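Local coordinates for glycerate dehydrogenase/glyoxylate reductase (Thermus thermophilus, PDB 2CUK), which probably reduces glyoxylate and hydroxypyruvate with a nicotinamide dinucleotide cofactor, as a member of the D-isomer specific 2-hydroxyacid dehydrogenase family, at residues A[108-113]-A[224-229]; A[147-152]-A[196-201]; A[251-256]-A[276-281]. One frame throughout, in Å; residues are numbered along the deposited sequence.

Contact 1. Residues A[108-113]-A[224-229]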
# COMPACT_ATOMS: atom_id res chain seq x y z
N ALA A 108 3.37 -2.39 1.62
CA ALA A 108 2.67 -1.11 1.55
C ALA A 108 3.65 -0.00 1.16
O ALA A 108 3.30 0.89 0.39
CB ALA A 108 2.02 -0.80 2.90
N LEU A 109 4.86 -0.06 1.69
CA LEU A 109 5.89 0.93 1.39
C LEU A 109 6.40 0.79 -0.04
O LEU A 109 6.67 1.79 -0.71
CB LEU A 109 7.06 0.81 2.39
CG LEU A 109 6.81 1.32 3.81
CD1 LEU A 109 8.01 1.00 4.71
CD2 LEU A 109 6.55 2.82 3.78
N LEU A 110 6.55 -0.45 -0.50
CA LEU A 110 7.01 -0.67 -1.87
C LEU A 110 6.01 -0.02 -2.83
O LEU A 110 6.38 0.71 -3.74
CB LEU A 110 7.12 -2.17 -2.16
CG LEU A 110 7.29 -2.58 -3.63
CD1 LEU A 110 8.44 -1.81 -4.27
CD2 LEU A 110 7.53 -4.07 -3.72
N LEU A 111 4.72 -0.30 -2.61
CA LEU A 111 3.67 0.25 -3.45
C LEU A 111 3.54 1.76 -3.27
O LEU A 111 3.28 2.48 -4.23
CB LEU A 111 2.33 -0.42 -3.13
CG LEU A 111 2.21 -1.89 -3.56
CD1 LEU A 111 0.99 -2.54 -2.91
CD2 LEU A 111 2.12 -1.95 -5.08
N ALA A 112 3.74 2.23 -2.04
CA ALA A 112 3.65 3.65 -1.76
C ALA A 112 4.68 4.42 -2.59
O ALA A 112 4.38 5.48 -3.14
CB ALA A 112 3.88 3.91 -0.28
N VAL A 113 5.90 3.89 -2.65
CA VAL A 113 6.99 4.51 -3.40
C VAL A 113 6.86 4.28 -4.90
O VAL A 113 6.88 5.22 -5.69
CB VAL A 113 8.37 3.96 -2.93
CG1 VAL A 113 9.49 4.50 -3.83
CG2 VAL A 113 8.62 4.34 -1.49
N ILE A 224 14.71 0.96 -6.05
CA ILE A 224 14.02 1.36 -4.83
C ILE A 224 14.61 0.61 -3.63
O ILE A 224 14.87 -0.59 -3.72
CB ILE A 224 12.51 1.02 -4.88
CG1 ILE A 224 11.82 1.84 -5.97
CG2 ILE A 224 11.88 1.29 -3.51
CD1 ILE A 224 10.36 1.45 -6.18
N LEU A 225 14.82 1.32 -2.53
CA LEU A 225 15.34 0.71 -1.31
C LEU A 225 14.25 0.69 -0.25
O LEU A 225 13.58 1.69 -0.01
CB LEU A 225 16.53 1.51 -0.76
CG LEU A 225 17.02 1.04 0.61
CD1 LEU A 225 17.68 -0.33 0.50
CD2 LEU A 225 18.01 2.05 1.17
N LEU A 226 14.08 -0.47 0.40
CA LEU A 226 13.08 -0.62 1.45
C LEU A 226 13.76 -1.10 2.73
O LEU A 226 14.62 -1.99 2.70
CB LEU A 226 12.01 -1.63 1.03
CG LEU A 226 11.20 -1.38 -0.24
CD1 LEU A 226 10.27 -2.55 -0.49
CD2 LEU A 226 10.41 -0.08 -0.11
N ASN A 227 13.39 -0.52 3.86
CA ASN A 227 13.95 -0.95 5.14
C ASN A 227 12.93 -0.89 6.26
O ASN A 227 12.56 0.19 6.72
CB ASN A 227 15.18 -0.12 5.52
CG ASN A 227 15.84 -0.62 6.80
OD1 ASN A 227 15.68 -1.78 7.18
ND2 ASN A 227 16.60 0.25 7.46
N THR A 228 12.45 -2.06 6.68
CA THR A 228 11.49 -2.14 7.78
C THR A 228 12.12 -2.94 8.92
O THR A 228 11.43 -3.33 9.87
CB THR A 228 10.18 -2.83 7.33
OG1 THR A 228 10.47 -4.14 6.84
CG2 THR A 228 9.50 -2.01 6.23
N ALA A 229 13.43 -3.17 8.82
CA ALA A 229 14.17 -3.94 9.83
C ALA A 229 14.80 -3.08 10.94
O ALA A 229 14.17 -2.85 11.97
CB ALA A 229 15.26 -4.77 9.15

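Contact 2. Residues A[147-152]-A[196-201]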
# COMPACT_ATOMS: atom_id res chain seq x y z
N LEU A 147 12.79 -8.35 -7.12
CA LEU A 147 12.88 -7.94 -5.73
C LEU A 147 14.03 -8.72 -5.11
O LEU A 147 14.06 -9.95 -5.18
CB LEU A 147 11.59 -8.27 -4.98
CG LEU A 147 11.65 -8.11 -3.46
CD1 LEU A 147 11.84 -6.64 -3.10
CD2 LEU A 147 10.35 -8.65 -2.84
N GLY A 148 14.98 -8.00 -4.54
CA GLY A 148 16.12 -8.63 -3.91
C GLY A 148 16.01 -8.44 -2.41
O GLY A 148 16.00 -7.31 -1.92
N LEU A 149 15.92 -9.54 -1.69
CA LEU A 149 15.81 -9.50 -0.24
C LEU A 149 17.16 -9.78 0.41
O LEU A 149 17.85 -10.73 0.03
CB LEU A 149 14.80 -10.55 0.23
CG LEU A 149 13.41 -10.43 -0.40
CD1 LEU A 149 12.65 -11.73 -0.27
CD2 LEU A 149 12.66 -9.28 0.25
N VAL A 150 17.55 -8.94 1.37
CA VAL A 150 18.80 -9.11 2.09
C VAL A 150 18.39 -9.65 3.45
O VAL A 150 17.99 -8.89 4.34
CB VAL A 150 19.56 -7.78 2.27
CG1 VAL A 150 20.83 -8.01 3.07
CG2 VAL A 150 19.88 -7.18 0.92
N GLY A 151 18.48 -10.97 3.60
CA GLY A 151 18.07 -11.63 4.83
C GLY A 151 16.79 -12.35 4.47
O GLY A 151 15.86 -11.72 3.96
N MET A 152 16.72 -13.65 4.72
CA MET A 152 15.53 -14.42 4.38
C MET A 152 14.89 -15.19 5.52
O MET A 152 14.61 -16.38 5.39
CB MET A 152 15.81 -15.39 3.24
CG MET A 152 15.54 -14.82 1.87
SD MET A 152 13.83 -14.27 1.66
CE MET A 152 13.26 -15.37 0.39
N VAL A 196 14.30 -3.68 -6.79
CA VAL A 196 13.88 -3.27 -5.46
C VAL A 196 14.70 -4.07 -4.45
O VAL A 196 14.77 -5.29 -4.54
CB VAL A 196 12.39 -3.58 -5.19
CG1 VAL A 196 12.02 -3.17 -3.77
CG2 VAL A 196 11.50 -2.86 -6.21
N VAL A 197 15.34 -3.38 -3.51
CA VAL A 197 16.12 -4.06 -2.48
C VAL A 197 15.41 -3.85 -1.15
O VAL A 197 15.15 -2.72 -0.75
CB VAL A 197 17.55 -3.48 -2.36
CG1 VAL A 197 18.29 -4.17 -1.21
CG2 VAL A 197 18.31 -3.66 -3.67
N SER A 198 15.10 -4.95 -0.46
CA SER A 198 14.42 -4.85 0.83
C SER A 198 15.28 -5.51 1.90
O SER A 198 15.76 -6.64 1.72
CB SER A 198 13.04 -5.52 0.76
OG SER A 198 12.28 -5.24 1.92
N LEU A 199 15.48 -4.80 3.01
CA LEU A 199 16.31 -5.31 4.10
C LEU A 199 15.51 -6.04 5.16
O LEU A 199 14.47 -5.55 5.64
CB LEU A 199 17.09 -4.15 4.73
CG LEU A 199 17.85 -3.30 3.70
CD1 LEU A 199 18.59 -2.18 4.42
CD2 LEU A 199 18.82 -4.18 2.90
N HIS A 200 15.98 -7.23 5.53
CA HIS A 200 15.32 -8.06 6.53
C HIS A 200 16.35 -8.89 7.28
O HIS A 200 16.15 -10.08 7.50
CB HIS A 200 14.32 -9.00 5.85
CG HIS A 200 13.27 -8.28 5.05
ND1 HIS A 200 12.26 -7.55 5.64
CD2 HIS A 200 13.11 -8.15 3.72
CE1 HIS A 200 11.52 -7.00 4.69
NE2 HIS A 200 12.02 -7.35 3.52
N THR A 201 17.45 -8.26 7.66
CA THR A 201 18.51 -8.94 8.38
C THR A 201 18.76 -8.25 9.71
O THR A 201 18.66 -7.02 9.81
CB THR A 201 19.82 -8.97 7.56
OG1 THR A 201 20.79 -9.79 8.21
CG2 THR A 201 20.39 -7.56 7.41

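Contact 3. Residues A[251-256]-A[276-281]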
# COMPACT_ATOMS: atom_id res chain seq x y z
N GLY A 251 11.52 3.58 0.82
CA GLY A 251 10.43 3.45 1.77
C GLY A 251 11.03 2.96 3.07
O GLY A 251 11.54 1.84 3.14
N LEU A 252 10.97 3.79 4.11
CA LEU A 252 11.56 3.42 5.39
C LEU A 252 10.60 3.44 6.56
O LEU A 252 9.85 4.40 6.74
CB LEU A 252 12.71 4.37 5.72
CG LEU A 252 13.72 4.72 4.62
CD1 LEU A 252 14.65 5.80 5.15
CD2 LEU A 252 14.50 3.47 4.21
N ASP A 253 10.63 2.39 7.37
CA ASP A 253 9.79 2.33 8.55
C ASP A 253 10.71 2.46 9.76
O ASP A 253 10.25 2.64 10.89
CB ASP A 253 9.03 1.00 8.63
CG ASP A 253 8.08 0.96 9.81
OD1 ASP A 253 7.24 1.87 9.90
OD2 ASP A 253 8.17 0.02 10.64
N VAL A 254 12.01 2.37 9.51
CA VAL A 254 13.02 2.50 10.56
C VAL A 254 14.10 3.44 10.05
O VAL A 254 14.42 3.44 8.86
CB VAL A 254 13.64 1.12 10.92
CG1 VAL A 254 12.56 0.18 11.42
CG2 VAL A 254 14.35 0.53 9.70
N THR A 255 14.66 4.24 10.95
CA THR A 255 15.69 5.20 10.56
C THR A 255 16.84 5.30 11.55
O THR A 255 16.84 4.65 12.60
CB THR A 255 15.08 6.62 10.40
OG1 THR A 255 14.61 7.08 11.67
CG2 THR A 255 13.91 6.59 9.42
N ASP A 256 17.83 6.12 11.20
CA ASP A 256 19.00 6.35 12.03
C ASP A 256 19.42 7.81 11.82
O ASP A 256 19.88 8.18 10.74
CB ASP A 256 20.15 5.42 11.63
CG ASP A 256 21.34 5.52 12.57
OD1 ASP A 256 21.70 6.65 12.96
OD2 ASP A 256 21.92 4.47 12.92
N PRO A 276 6.70 6.10 10.89
CA PRO A 276 7.26 6.04 12.24
C PRO A 276 7.35 4.68 12.95
O PRO A 276 6.79 4.50 14.03
CB PRO A 276 6.39 7.03 13.00
CG PRO A 276 5.03 6.79 12.38
CD PRO A 276 5.34 6.67 10.90
N HIS A 277 8.07 3.74 12.35
CA HIS A 277 8.27 2.42 12.95
C HIS A 277 6.95 1.77 13.36
O HIS A 277 6.76 1.40 14.53
CB HIS A 277 9.20 2.54 14.16
CG HIS A 277 9.91 1.27 14.51
ND1 HIS A 277 10.76 1.16 15.58
CD2 HIS A 277 9.86 0.04 13.94
CE1 HIS A 277 11.21 -0.08 15.67
NE2 HIS A 277 10.68 -0.78 14.68
N ILE A 278 6.05 1.63 12.40
CA ILE A 278 4.75 1.03 12.65
C ILE A 278 4.61 -0.32 11.98
O ILE A 278 3.50 -0.83 11.80
CB ILE A 278 3.63 1.97 12.16
CG1 ILE A 278 3.87 2.37 10.70
CG2 ILE A 278 3.58 3.20 13.05
CD1 ILE A 278 2.82 3.30 10.11
N GLY A 279 5.74 -0.92 11.61
CA GLY A 279 5.72 -2.21 10.95
C GLY A 279 4.82 -3.27 11.58
O GLY A 279 4.12 -3.98 10.87
N SER A 280 4.83 -3.37 12.91
CA SER A 280 4.01 -4.37 13.60
C SER A 280 2.71 -3.79 14.13
O SER A 280 2.00 -4.45 14.90
CB SER A 280 4.78 -4.98 14.77
OG SER A 280 5.02 -4.00 15.78
N ALA A 281 2.38 -2.58 13.71
CA ALA A 281 1.19 -1.90 14.20
C ALA A 281 -0.18 -2.37 13.71
O ALA A 281 -1.03 -1.56 13.32
CB ALA A 281 1.33 -0.39 13.97

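Contact 1. Residues A[108-113]-A[224-229]
Leu226 sets its two methyls against Leu110, one on CB and one on the backbone beside CA. With CG anti to its own carbonyl carbon (chi1 -59°), its branch splits over that residue: Leu226 CD1 lies 3.6 Å from Leu110 CB, while Leu226 CD2 lies 3.9 Å from Leu110 CA. About one helical turn on from Leu110, Val113 and Ile224 meet end-on, methyl against methyl. With CG1 anti to the backbone N (174°), Val113 turns that methyl to the strand, 3.9 Å from Ile224 CD1 and 4.0 Å from Ile224 CG2. Leu110 also brings CD1 to 4.2 Å from Ile224 CD1, linking the two groups. At the other end the geometry changes. Leu109 and Thr228 pass alongside with their branches running opposite ways, Leu109 CD1 3.7 Å from Thr228 CG2, while the hydroxyl of Thr228 bonds to Thr106. The side-chain contacts between the segments are apolar, and every residue that makes them is buried.

The helix and strand axes approach to 9.1 Å and run at 150°, so the helix runs nearly antiparallel to the strand it packs on. Val196 of the adjacent strand widens the seat under Leu110 and Leu226, and Leu111, pointing away from the strand, packs on Ala108 of the second subunit. A helix laid on one face of a parallel sheet, joined by aliphatic side chains, is the layered packing of a Rossmann-type nucleotide-binding domain.

Contact 2. Residues A[147-152]-A[196-201]
Leu147 starts the pairing from the face it shares with Val196: its CD1 bends across to lie 3.5 Å from Val196 CG1. Gly148 carries the backbone pairing in both directions. Gly148 N donates to Val196 O at 2.7 Å with an N-H...O angle of 179°, and Gly148 O accepts from Ser198 N at 2.9 Å. Leu149 is on the same face as Leu147 and Ser198. Its CG, anti to the carbonyl carbon (chi1 -56°), carries CD2 to the edge of the His200 ring, near the ring plane, where it lies 3.7 Å from His200 CD2. That ring also makes a weak hydrogen bond from NE2 to Ser198 OG, and its other neighbours include Ile155 and Val159 of helix 154-165.

Val150 turns to the opposite face. Its N bonds to Ser198 O at 2.9 Å and its O accepts from His200 N at 2.9 Å, continuing the parallel register beyond the end of strand 196-199. Val150 and Leu199 run abreast on one face of the sheet, with Val150 CB 3.7 Å from Leu199 CD2; Val150 CG2 meets Val197 CG1 at 4.0 Å. Gly151 then leaves the strand with a positive phi of 108°. A side chain here would collide with His200 O and with the preceding carbonyl, while Gly151 O is buried with no partner in the model.

A central parallel strand pair, with a Gly151-Gly153-Gly156 pattern turning from the first strand into helix 154-165, is consistent with the dinucleotide-binding beta-alpha-beta unit of a Rossmann fold.

Contact 3. Residues A[251-256]-A[276-281]
Asp253 grips the backbone of Ile278 and Gly279 in a loop-to-loop contact at the carboxyl ends of neighbouring strands 249-252 and 272-274. The evidence lies in the carboxylate, held by both oxygens. Asp253 CG is anti to the backbone N (chi1 -176°), which extends the acid toward the other loop. OD1 of Asp253 uses its syn lone pair to accept from Ile278 N at 2.8 Å. OD2 of Asp253 accepts from Gly279 N, also at 2.8 Å, on its syn side but 34° out of the carboxylate plane. Thr275 OG1 is a further partner of OD1, so three hydrogen bonds limit rotation of the carboxylate. Gly279 suits the site because a CB there would collide with Asp253 OD2. An alanine in place of Asp253 would probably leave the N-H groups of Ile278 and Gly279 without their acceptor and let the loop before helix 283-301 shift.

Segment 251-256 also borders the His277 ring. Asp253 OD2 lies in the ring plane at its edge, 3.7 Å from His277 CD2. Val254 CG1 sits over one ring face, 4.0 Å from the centroid and 27° off the normal, a CH-pi contact. The ring also meets Trp132 of the second subunit, and Gly279 O accepts from Arg115 of that subunit.

Ile278 to Ala281 form a type I turn, closed by Ala281 N bonding to Ile278 O at 2.8 Å. Such a Pro-His-Ile-Gly loop after the last sheet strand is where this family keeps its active-site histidine; the placement of His277 is consistent with that role.

In the fold
All three contacts involve strands of one six-stranded parallel sheet or the loops that follow them. Contact 2 pairs strands 146-150 and 196-199. Strand 224-227 of contact 1 comes next, probably hydrogen-bonded through its backbone to 196-199 and to strand 249-252 of contact 3. Helix 99-114, which carries contact 1, also touches Val196 and Ser198 of contact 2 and Asp253 and Ile278 of contact 3. Centres of contacts 1 and 2 are 11 Å apart, of 1 and 3 10 Å, and of 2 and 3 15 Å, their nearest atoms about 7 Å. Along the chain contact 2 is nested within the loop closed by contact 1, and contact 3 follows both. Contacts 1 and 3 reach the second subunit.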